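Long-range contacts in exodeoxyribonuclease III (Neisseria meningitidis, PDB 2JC4), which probably degrades double-stranded DNA from its 3' ends as a metal-dependent 3'-5' exonuclease related to the AP endonucleases of DNA repair: residues G51-W56 with R70-D75; F147-A152 with V171-F176; D217-S222 with V250-D255; F78-L83 with F124-E129. All coordinates share one frame; numbering follows the deposited sequence.

Contact 1 (G51-W56 with R70-D75); sequences GWHCVW and RSVPQD
W52 and R70 bring the two backbones closest, with their CA atoms 4.9 Å apart. Residues 51-55 and 70-73 run the same way, their directions differing by 24°, and H53 comes abreast of V72. G51 closes the preceding helix in a Schellman motif, and its positive phi of 95° suits glycine. R70 lies at about a right angle across the W52 side chain. Its CG sits over the six-membered ring, 3.4 Å from the centroid; the chain bends at chi2 and chi3, and G51 CA lies over one face of the guanidinium. An arginine serves here through its aliphatic part, as a CH-pi partner of the indole. H53 receives V72 CG2 over one face, 3.6 Å from the ring centroid, while R70 O lies at the ring edge, 3.2 Å from CD2. Farther on, V55 CG1 and P73 CG meet tip to tip at 3.9 Å, two compact apolar groups. Strand 53-57, at the edge of one sheet, makes backbone hydrogen bonds to strand 65-69 (H53 with S69, V55 with I67). Beyond that hairpin the chain crosses to the other sheet: the backbones of Q74 and T95 are hydrogen-bonded, and V55 and P73 both pack on strand 91-96.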
# COMPACT_ATOMS: atom_id res chain seq x y z
N GLY A 51 4.33 2.55 22.31
CA GLY A 51 3.93 1.15 22.50
C GLY A 51 3.79 0.36 21.21
O GLY A 51 3.22 -0.73 21.21
N TRP A 52 4.33 0.90 20.11
CA TRP A 52 4.29 0.20 18.82
C TRP A 52 5.60 -0.44 18.43
O TRP A 52 6.65 0.21 18.48
CB TRP A 52 3.81 1.16 17.73
CG TRP A 52 2.42 1.63 18.03
CD1 TRP A 52 2.06 2.68 18.85
CD2 TRP A 52 1.19 1.07 17.55
NE1 TRP A 52 0.69 2.79 18.92
CE2 TRP A 52 0.13 1.80 18.15
CE3 TRP A 52 0.88 -0.00 16.70
CZ2 TRP A 52 -1.22 1.54 17.87
CZ3 TRP A 52 -0.46 -0.27 16.45
CH2 TRP A 52 -1.49 0.49 17.04
N HIS A 53 5.54 -1.69 17.98
CA HIS A 53 6.70 -2.35 17.36
C HIS A 53 6.81 -1.94 15.89
O HIS A 53 5.80 -1.84 15.21
CB HIS A 53 6.56 -3.85 17.48
CG HIS A 53 6.49 -4.33 18.90
ND1 HIS A 53 7.59 -4.34 19.73
CD2 HIS A 53 5.45 -4.79 19.63
CE1 HIS A 53 7.23 -4.80 20.92
NE2 HIS A 53 5.94 -5.08 20.88
N CYS A 54 8.04 -1.67 15.43
CA CYS A 54 8.26 -1.18 14.08
C CYS A 54 9.32 -1.99 13.40
O CYS A 54 10.36 -2.26 14.02
CB CYS A 54 8.80 0.26 14.13
SG CYS A 54 7.70 1.39 14.94
N VAL A 55 9.08 -2.38 12.15
CA VAL A 55 10.17 -2.86 11.29
C VAL A 55 10.13 -2.04 10.02
O VAL A 55 9.06 -1.61 9.61
CB VAL A 55 10.11 -4.37 10.99
CG1 VAL A 55 10.27 -5.18 12.32
CG2 VAL A 55 8.81 -4.77 10.25
N TRP A 56 11.29 -1.79 9.42
CA TRP A 56 11.30 -0.89 8.27
C TRP A 56 12.49 -1.12 7.38
O TRP A 56 13.48 -1.78 7.77
CB TRP A 56 11.25 0.58 8.73
CG TRP A 56 12.49 1.00 9.49
CD1 TRP A 56 13.59 1.64 8.97
CD2 TRP A 56 12.76 0.81 10.90
NE1 TRP A 56 14.52 1.87 9.97
CE2 TRP A 56 14.04 1.37 11.16
CE3 TRP A 56 12.06 0.24 11.96
CZ2 TRP A 56 14.62 1.35 12.42
CZ3 TRP A 56 12.64 0.23 13.24
CH2 TRP A 56 13.91 0.79 13.45
N ARG A 70 1.06 -3.44 17.20
CA ARG A 70 1.20 -3.64 18.65
C ARG A 70 1.71 -5.05 18.96
O ARG A 70 2.35 -5.25 19.99
CB ARG A 70 -0.03 -3.20 19.46
CG ARG A 70 0.02 -1.66 19.69
CD ARG A 70 -0.54 -1.16 21.00
NE ARG A 70 0.44 -1.21 22.08
CZ ARG A 70 0.33 -0.54 23.21
NH1 ARG A 70 -0.70 0.28 23.39
NH2 ARG A 70 1.26 -0.66 24.16
N SER A 71 1.48 -5.99 18.03
CA SER A 71 2.17 -7.30 18.06
C SER A 71 3.59 -7.23 17.46
O SER A 71 3.84 -6.51 16.50
CB SER A 71 1.34 -8.34 17.32
OG SER A 71 0.18 -8.66 18.07
N VAL A 72 4.52 -8.02 18.00
CA VAL A 72 5.88 -8.06 17.48
C VAL A 72 5.87 -8.71 16.08
O VAL A 72 5.35 -9.83 15.90
CB VAL A 72 6.83 -8.85 18.46
CG1 VAL A 72 8.27 -8.88 17.97
CG2 VAL A 72 6.77 -8.25 19.88
N PRO A 73 6.41 -8.01 15.06
CA PRO A 73 6.43 -8.68 13.75
C PRO A 73 7.48 -9.81 13.71
O PRO A 73 8.62 -9.60 14.13
CB PRO A 73 6.79 -7.54 12.77
CG PRO A 73 6.69 -6.25 13.59
CD PRO A 73 7.00 -6.66 15.00
N GLN A 74 7.09 -10.99 13.22
CA GLN A 74 7.99 -12.14 13.13
C GLN A 74 8.45 -12.42 11.68
O GLN A 74 7.79 -11.98 10.72
CB GLN A 74 7.33 -13.41 13.68
CG GLN A 74 6.64 -13.23 15.05
CD GLN A 74 7.66 -13.08 16.18
OE1 GLN A 74 8.59 -13.88 16.29
NE2 GLN A 74 7.48 -12.06 17.03
N ASP A 75 9.58 -13.13 11.57
CA ASP A 75 10.12 -13.62 10.31
C ASP A 75 10.09 -12.50 9.27
O ASP A 75 9.48 -12.62 8.21
CB ASP A 75 9.36 -14.87 9.85
CG ASP A 75 9.41 -15.99 10.87
OD1 ASP A 75 10.47 -16.22 11.49
OD2 ASP A 75 8.38 -16.66 11.07

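Contact 2 (F147-A152 with V171-F176); sequences FNIAPA and VERQWF
The irregular loop 147-152 passes close along one side of helix 170-180, with P151 CA 5.4 Å from R173 CA and I149 CA opposite E172. R173 is extended from CG to NE, and NE donates an almost straight bond (172°) to A150 O at 2.8 Å, the oxygen lying in the guanidinium plane. A152 C covers one face of that group and NH1 forms a salt bridge with D153; a long side chain ending in a flat group with several N-H donors suits the place. This loop follows strand 141-144 of a DNase I-like sandwich and carries N148, predicted to stabilise the transition state and bind metal. E172 forms a salt bridge with K120, and K120 and H167 both bond to N148 O, consistent with a second shell that positions this loop. F176 leaves the helix with CG anti to the backbone N (-179°). P151 CG rests over its face, 3.7 Å from the centroid, and its edge points at the face of F147 in a T-shaped pair, planes at 89°. Branched I149 lays CD1 3.4 Å from E172 O and CG2 3.9 Å from F176 CB. A water donates to P151 O and, weakly, to R173 O.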
# COMPACT_ATOMS: atom_id res chain seq x y z
N PHE A 147 -0.06 0.51 -5.07
CA PHE A 147 0.24 -0.31 -6.23
C PHE A 147 0.50 0.58 -7.44
O PHE A 147 1.04 0.09 -8.40
CB PHE A 147 -0.90 -1.31 -6.54
CG PHE A 147 -1.00 -2.42 -5.54
CD1 PHE A 147 -1.61 -2.18 -4.30
CD2 PHE A 147 -0.49 -3.70 -5.83
CE1 PHE A 147 -1.70 -3.18 -3.34
CE2 PHE A 147 -0.59 -4.72 -4.86
CZ PHE A 147 -1.21 -4.45 -3.62
N ASN A 148 0.15 1.87 -7.36
CA ASN A 148 0.33 2.76 -8.51
C ASN A 148 -0.33 2.22 -9.76
O ASN A 148 0.10 2.48 -10.86
CB ASN A 148 1.83 3.03 -8.76
CG ASN A 148 2.33 4.24 -8.01
OD1 ASN A 148 1.74 5.35 -8.13
ND2 ASN A 148 3.39 4.07 -7.23
N ILE A 149 -1.42 1.48 -9.55
CA ILE A 149 -2.25 0.95 -10.62
C ILE A 149 -3.70 1.06 -10.16
O ILE A 149 -4.08 0.65 -9.03
CB ILE A 149 -1.92 -0.53 -11.00
CG1 ILE A 149 -0.48 -0.68 -11.53
CG2 ILE A 149 -2.99 -1.08 -12.05
CD1 ILE A 149 -0.07 -2.15 -11.65
N ALA A 150 -4.51 1.62 -11.07
CA ALA A 150 -5.94 1.79 -10.92
C ALA A 150 -6.62 0.66 -11.70
O ALA A 150 -6.58 0.64 -12.93
CB ALA A 150 -6.34 3.16 -11.47
N PRO A 151 -7.19 -0.32 -10.99
CA PRO A 151 -7.59 -1.56 -11.65
C PRO A 151 -8.59 -1.48 -12.81
O PRO A 151 -8.49 -2.30 -13.73
CB PRO A 151 -8.18 -2.39 -10.50
CG PRO A 151 -7.38 -1.93 -9.29
CD PRO A 151 -7.38 -0.40 -9.53
N ALA A 152 -9.55 -0.55 -12.77
CA ALA A 152 -10.55 -0.43 -13.86
C ALA A 152 -10.93 1.03 -14.04
O ALA A 152 -10.48 1.88 -13.25
CB ALA A 152 -11.77 -1.28 -13.54
N VAL A 171 -2.05 -2.62 -19.93
CA VAL A 171 -0.98 -3.53 -19.49
C VAL A 171 -0.76 -3.49 -17.96
O VAL A 171 -0.57 -4.54 -17.34
CB VAL A 171 0.34 -3.34 -20.29
CG1 VAL A 171 0.94 -1.93 -20.07
CG2 VAL A 171 1.32 -4.46 -19.98
N GLU A 172 -0.77 -2.30 -17.38
CA GLU A 172 -0.68 -2.18 -15.91
C GLU A 172 -1.83 -2.93 -15.26
O GLU A 172 -1.64 -3.64 -14.25
CB GLU A 172 -0.74 -0.71 -15.49
CG GLU A 172 0.59 0.04 -15.67
CD GLU A 172 0.41 1.56 -15.56
OE1 GLU A 172 -0.27 2.13 -16.43
OE2 GLU A 172 0.92 2.19 -14.61
N ARG A 173 -3.02 -2.81 -15.85
CA ARG A 173 -4.17 -3.54 -15.30
C ARG A 173 -3.97 -5.06 -15.38
O ARG A 173 -4.35 -5.80 -14.46
CB ARG A 173 -5.46 -3.05 -15.94
CG ARG A 173 -5.79 -1.66 -15.49
CD ARG A 173 -6.91 -1.04 -16.29
NE ARG A 173 -7.30 0.23 -15.63
CZ ARG A 173 -8.07 1.14 -16.20
NH1 ARG A 173 -8.55 0.95 -17.43
NH2 ARG A 173 -8.40 2.24 -15.52
N GLN A 174 -3.27 -5.51 -16.42
CA GLN A 174 -2.89 -6.92 -16.49
C GLN A 174 -1.91 -7.34 -15.38
O GLN A 174 -2.06 -8.43 -14.83
CB GLN A 174 -2.33 -7.31 -17.85
CG GLN A 174 -2.21 -8.87 -18.02
CD GLN A 174 -3.53 -9.61 -17.73
OE1 GLN A 174 -4.56 -9.39 -18.40
NE2 GLN A 174 -3.51 -10.48 -16.74
N TRP A 175 -0.95 -6.48 -15.04
CA TRP A 175 -0.04 -6.77 -13.93
C TRP A 175 -0.79 -6.87 -12.61
O TRP A 175 -0.50 -7.76 -11.82
CB TRP A 175 1.10 -5.75 -13.82
CG TRP A 175 1.87 -5.60 -15.10
CD1 TRP A 175 1.97 -6.52 -16.12
CD2 TRP A 175 2.63 -4.45 -15.51
NE1 TRP A 175 2.74 -6.00 -17.14
CE2 TRP A 175 3.15 -4.73 -16.79
CE3 TRP A 175 2.88 -3.20 -14.94
CZ2 TRP A 175 3.92 -3.81 -17.50
CZ3 TRP A 175 3.65 -2.27 -15.65
CH2 TRP A 175 4.16 -2.59 -16.91
N PHE A 176 -1.78 -6.01 -12.40
CA PHE A 176 -2.60 -6.09 -11.22
C PHE A 176 -3.42 -7.39 -11.23
O PHE A 176 -3.52 -8.09 -10.21
CB PHE A 176 -3.51 -4.84 -11.10
CG PHE A 176 -4.39 -4.84 -9.86
CD1 PHE A 176 -3.85 -4.51 -8.61
CD2 PHE A 176 -5.73 -5.21 -9.94
CE1 PHE A 176 -4.65 -4.52 -7.47
CE2 PHE A 176 -6.53 -5.21 -8.79
CZ PHE A 176 -5.98 -4.85 -7.57
O HOH W 1 -7.21 -4.70 -13.16

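Contact 3 (D217-S222 with V250-D255); sequences DHILVS and VTAEFD
With CG1 anti to the carbonyl carbon and chi2 at 173°, I219 stretches CD1 out to V250 and A252. There CD1 settles 3.7 Å from A252 CB, 3.5 Å from A252 N and 3.8 Å from V250 CG1. V250 has CG1 anti to its backbone N (176°), and its two methyls divide the work: CG1 goes to I219, and CG2 lies 3.9 Å from D217 CB and 3.8 Å from D217 O. At the other end V221 and F254 reach for each other tip to tip, V221 CG1 approaching the ring at its edge, 3.8 Å from CZ. Alanine at 252 is small enough for the isoleucine to come down onto the backbone, while the longer phenylalanine spans to V221.

Strands 217-221 and 250-254 belong to different sheets and run nearly parallel, at 23° with axes 7.6 Å apart at closest. This is the face-to-face packing of the two-sheet core of a DNase I-like sandwich. Strand 217-221 pairs within its own sheet with 141-144 and 185-186, strand 250-254 in its own with 2-7 and 229-234.

The side chains meet through carbon atoms only, some of them resting on backbone N and O, so the contact depends on shape and the exclusion of water. D217 joins in through CB and its backbone O, while its carboxylate turns elsewhere. OD2 shares hydrogen bonds with H247 ND1 and T199 OG1, close to D146. One residue thus ties the hydrophobic core to a predicted catalytic centre, consistent with its assigned importance for activity.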
# COMPACT_ATOMS: atom_id res chain seq x y z
N ASP A 217 -4.27 2.62 -4.05
CA ASP A 217 -3.87 1.96 -2.83
C ASP A 217 -4.86 0.85 -2.49
O ASP A 217 -6.09 1.12 -2.33
CB ASP A 217 -3.80 2.99 -1.70
CG ASP A 217 -2.82 4.11 -2.01
OD1 ASP A 217 -1.65 3.91 -1.69
OD2 ASP A 217 -3.24 5.20 -2.49
N HIS A 218 -4.35 -0.38 -2.36
CA HIS A 218 -5.26 -1.56 -2.32
C HIS A 218 -4.91 -2.48 -1.18
O HIS A 218 -3.80 -2.41 -0.66
CB HIS A 218 -5.19 -2.36 -3.64
CG HIS A 218 -5.43 -1.53 -4.87
ND1 HIS A 218 -6.58 -0.81 -5.06
CD2 HIS A 218 -4.62 -1.25 -5.93
CE1 HIS A 218 -6.50 -0.14 -6.20
NE2 HIS A 218 -5.32 -0.40 -6.75
N ILE A 219 -5.84 -3.38 -0.83
CA ILE A 219 -5.56 -4.40 0.19
C ILE A 219 -6.01 -5.73 -0.42
O ILE A 219 -7.19 -5.92 -0.67
CB ILE A 219 -6.30 -4.12 1.51
CG1 ILE A 219 -5.83 -2.77 2.12
CG2 ILE A 219 -6.00 -5.24 2.55
CD1 ILE A 219 -6.62 -2.33 3.31
N LEU A 220 -5.05 -6.58 -0.78
CA LEU A 220 -5.36 -7.83 -1.49
C LEU A 220 -5.25 -8.95 -0.46
O LEU A 220 -4.26 -9.01 0.29
CB LEU A 220 -4.44 -8.06 -2.70
CG LEU A 220 -4.21 -6.95 -3.76
CD1 LEU A 220 -3.58 -7.55 -5.03
CD2 LEU A 220 -5.43 -6.16 -4.08
N VAL A 221 -6.27 -9.81 -0.39
CA VAL A 221 -6.36 -10.77 0.72
C VAL A 221 -6.52 -12.24 0.24
O VAL A 221 -7.16 -12.50 -0.77
CB VAL A 221 -7.53 -10.38 1.74
CG1 VAL A 221 -7.32 -8.94 2.32
CG2 VAL A 221 -8.91 -10.46 1.06
N SER A 222 -5.96 -13.18 1.01
CA SER A 222 -6.19 -14.59 0.74
C SER A 222 -7.64 -14.95 1.11
O SER A 222 -8.31 -14.21 1.87
CB SER A 222 -5.25 -15.45 1.61
OG SER A 222 -5.48 -15.17 2.97
N VAL A 250 -5.99 3.53 3.76
CA VAL A 250 -7.07 2.62 3.40
C VAL A 250 -7.06 1.57 4.51
O VAL A 250 -5.99 1.09 4.88
CB VAL A 250 -6.83 1.92 2.02
CG1 VAL A 250 -7.95 0.90 1.74
CG2 VAL A 250 -6.73 2.98 0.88
N THR A 251 -8.23 1.22 5.03
CA THR A 251 -8.33 0.26 6.12
C THR A 251 -9.27 -0.92 5.76
O THR A 251 -10.39 -0.71 5.28
CB THR A 251 -8.80 0.97 7.41
OG1 THR A 251 -7.86 1.98 7.76
CG2 THR A 251 -8.92 -0.02 8.59
N ALA A 252 -8.81 -2.15 6.02
CA ALA A 252 -9.67 -3.31 5.99
C ALA A 252 -9.90 -3.81 7.41
O ALA A 252 -8.96 -3.86 8.21
CB ALA A 252 -9.08 -4.40 5.15
N GLU A 253 -11.15 -4.19 7.70
CA GLU A 253 -11.51 -4.73 9.00
C GLU A 253 -12.03 -6.15 8.84
O GLU A 253 -12.85 -6.43 7.98
CB GLU A 253 -12.53 -3.86 9.72
CG GLU A 253 -12.79 -4.31 11.16
CD GLU A 253 -13.56 -3.28 11.98
OE1 GLU A 253 -13.87 -2.20 11.44
OE2 GLU A 253 -13.83 -3.56 13.16
N PHE A 254 -11.52 -7.03 9.70
CA PHE A 254 -11.83 -8.44 9.67
C PHE A 254 -12.47 -8.79 10.97
O PHE A 254 -12.04 -8.30 12.01
CB PHE A 254 -10.56 -9.27 9.45
CG PHE A 254 -9.80 -8.87 8.20
CD1 PHE A 254 -10.11 -9.46 6.98
CD2 PHE A 254 -8.83 -7.87 8.26
CE1 PHE A 254 -9.44 -9.09 5.82
CE2 PHE A 254 -8.14 -7.49 7.10
CZ PHE A 254 -8.47 -8.09 5.87
N ASP A 255 -13.47 -9.68 10.90
CA ASP A 255 -14.38 -9.96 12.02
C ASP A 255 -14.63 -11.47 12.02
O ASP A 255 -15.22 -12.00 11.06
CB ASP A 255 -15.69 -9.18 11.78
CG ASP A 255 -16.51 -8.99 13.03
OD1 ASP A 255 -15.95 -8.94 14.14
OD2 ASP A 255 -17.75 -8.86 12.90

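Contact 4 (F78-L83 with F124-E129); sequences FGLPAL and FAALTE
A82 CB stands over one face of the flat E129 carboxylate, 3.8 Å from OE1 and 3.9 Å from OE2. The other flat side chain of the helical segment, the ring of F124, is directed away from the loop and packs on C106 and I149. T128 N and T128 OG1 reach F124 O from opposite faces of its carbonyl plane.

A82 and A126 bring the backbones nearest, their CA atoms 5.2 Å apart, and the small size of both makes so close an approach possible. A126 CB is the hub, lying 3.9 Å from A82 CB and 4.0 Å from L80 CD1 and also touching L83 CB. L127 sends its CB away from the loop, yet with CG anti to the backbone N (177°) and CD1 turned by a chi2 of 64°, that methyl comes 3.9 Å from L80 CD2. The two leucines cross obliquely. W123 and F130 of the same helix also touch L80, so L80 packs along helix 115-135.

L80 to L83 form a type I beta turn, with P81 at its second position, where proline's fixed phi fits. Positive phi at G79 suits glycine just before it. The turn follows strand 76-78 after G79 and lies against helix 115-135.

A water also bridges the two backbones, accepting from A82 N at 2.9 Å and donating to A126 O at 2.8 Å. The turn is thus held by methyl packing on one hand and a water-bridged pair of backbone polar groups on the other.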
# COMPACT_ATOMS: atom_id res chain seq x y z
N PHE A 78 12.93 -8.85 3.60
CA PHE A 78 13.21 -7.61 2.85
C PHE A 78 13.37 -7.92 1.41
O PHE A 78 14.08 -8.87 1.04
CB PHE A 78 14.49 -6.90 3.36
CG PHE A 78 14.39 -6.46 4.80
CD1 PHE A 78 13.84 -5.22 5.13
CD2 PHE A 78 14.83 -7.29 5.82
CE1 PHE A 78 13.77 -4.82 6.48
CE2 PHE A 78 14.73 -6.91 7.16
CZ PHE A 78 14.20 -5.67 7.48
N GLY A 79 12.73 -7.11 0.57
CA GLY A 79 13.00 -7.11 -0.86
C GLY A 79 12.38 -8.28 -1.58
O GLY A 79 11.49 -8.98 -1.03
N LEU A 80 12.89 -8.51 -2.80
CA LEU A 80 12.36 -9.55 -3.70
C LEU A 80 13.48 -10.49 -4.17
O LEU A 80 14.48 -10.03 -4.80
CB LEU A 80 11.70 -8.92 -4.94
CG LEU A 80 10.50 -7.99 -4.67
CD1 LEU A 80 10.20 -7.13 -5.89
CD2 LEU A 80 9.28 -8.80 -4.18
N PRO A 81 13.33 -11.80 -3.88
CA PRO A 81 14.35 -12.79 -4.32
C PRO A 81 14.65 -12.82 -5.82
O PRO A 81 15.80 -13.12 -6.21
CB PRO A 81 13.74 -14.14 -3.90
CG PRO A 81 12.95 -13.78 -2.64
CD PRO A 81 12.28 -12.45 -3.05
N ALA A 82 13.65 -12.56 -6.65
CA ALA A 82 13.85 -12.52 -8.09
C ALA A 82 14.45 -11.20 -8.57
O ALA A 82 14.77 -11.07 -9.74
CB ALA A 82 12.53 -12.83 -8.85
N LEU A 83 14.58 -10.22 -7.69
CA LEU A 83 15.24 -8.95 -8.03
C LEU A 83 16.14 -8.55 -6.85
O LEU A 83 15.95 -7.47 -6.23
CB LEU A 83 14.18 -7.89 -8.35
CG LEU A 83 14.54 -6.75 -9.31
CD1 LEU A 83 14.86 -7.23 -10.73
CD2 LEU A 83 13.38 -5.76 -9.31
N PHE A 124 7.15 -5.74 -11.06
CA PHE A 124 5.89 -6.48 -10.82
C PHE A 124 6.00 -8.00 -11.05
O PHE A 124 5.35 -8.80 -10.33
CB PHE A 124 4.74 -5.86 -11.62
CG PHE A 124 4.00 -4.80 -10.85
CD1 PHE A 124 4.41 -3.45 -10.89
CD2 PHE A 124 2.90 -5.14 -10.07
CE1 PHE A 124 3.75 -2.46 -10.19
CE2 PHE A 124 2.21 -4.14 -9.34
CZ PHE A 124 2.62 -2.80 -9.41
N ALA A 125 6.78 -8.39 -12.06
CA ALA A 125 7.01 -9.80 -12.35
C ALA A 125 7.69 -10.42 -11.15
O ALA A 125 7.36 -11.55 -10.73
CB ALA A 125 7.91 -9.95 -13.58
N ALA A 126 8.67 -9.71 -10.60
CA ALA A 126 9.40 -10.21 -9.43
C ALA A 126 8.48 -10.27 -8.20
O ALA A 126 8.55 -11.20 -7.39
CB ALA A 126 10.65 -9.37 -9.14
N LEU A 127 7.61 -9.28 -8.05
CA LEU A 127 6.68 -9.30 -6.93
C LEU A 127 5.74 -10.51 -7.02
O LEU A 127 5.49 -11.17 -6.02
CB LEU A 127 5.87 -8.00 -6.91
CG LEU A 127 4.80 -7.92 -5.82
CD1 LEU A 127 5.47 -7.92 -4.40
CD2 LEU A 127 3.94 -6.69 -6.00
N THR A 128 5.21 -10.75 -8.20
CA THR A 128 4.27 -11.86 -8.42
C THR A 128 4.90 -13.19 -7.96
O THR A 128 4.25 -14.01 -7.28
CB THR A 128 3.86 -11.92 -9.92
OG1 THR A 128 3.37 -10.63 -10.29
CG2 THR A 128 2.72 -12.89 -10.11
N GLU A 129 6.16 -13.38 -8.30
CA GLU A 129 6.89 -14.61 -7.94
C GLU A 129 7.02 -14.74 -6.41
O GLU A 129 6.81 -15.81 -5.82
CB GLU A 129 8.27 -14.58 -8.62
CG GLU A 129 8.67 -15.92 -9.16
CD GLU A 129 10.12 -15.92 -9.63
OE1 GLU A 129 10.99 -16.35 -8.84
OE2 GLU A 129 10.37 -15.46 -10.76
O HOH W 2 10.78 -12.28 -6.04

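Along the chain the contacts follow in series: contact 1, contact 4, contact 2, then contact 3. Contacts 1 and 2 lie on opposite sides of the chain's centre, their centres about 30 Å apart. Contact 3 joins the two sheets of the sandwich in its core, about 19 Å from contact 1 between centres, and each of these two reaches the sheet that holds strands 53-57 and 250-254. Contact 2 touches contact 3, where I149 O and H218 NE2 probably share a hydrogen bond, and contact 4, through F124 against F147 and I149. Helices 115-135 and 170-180 thus back the loop bearing N148, while D217 approaches the predicted active site from the core.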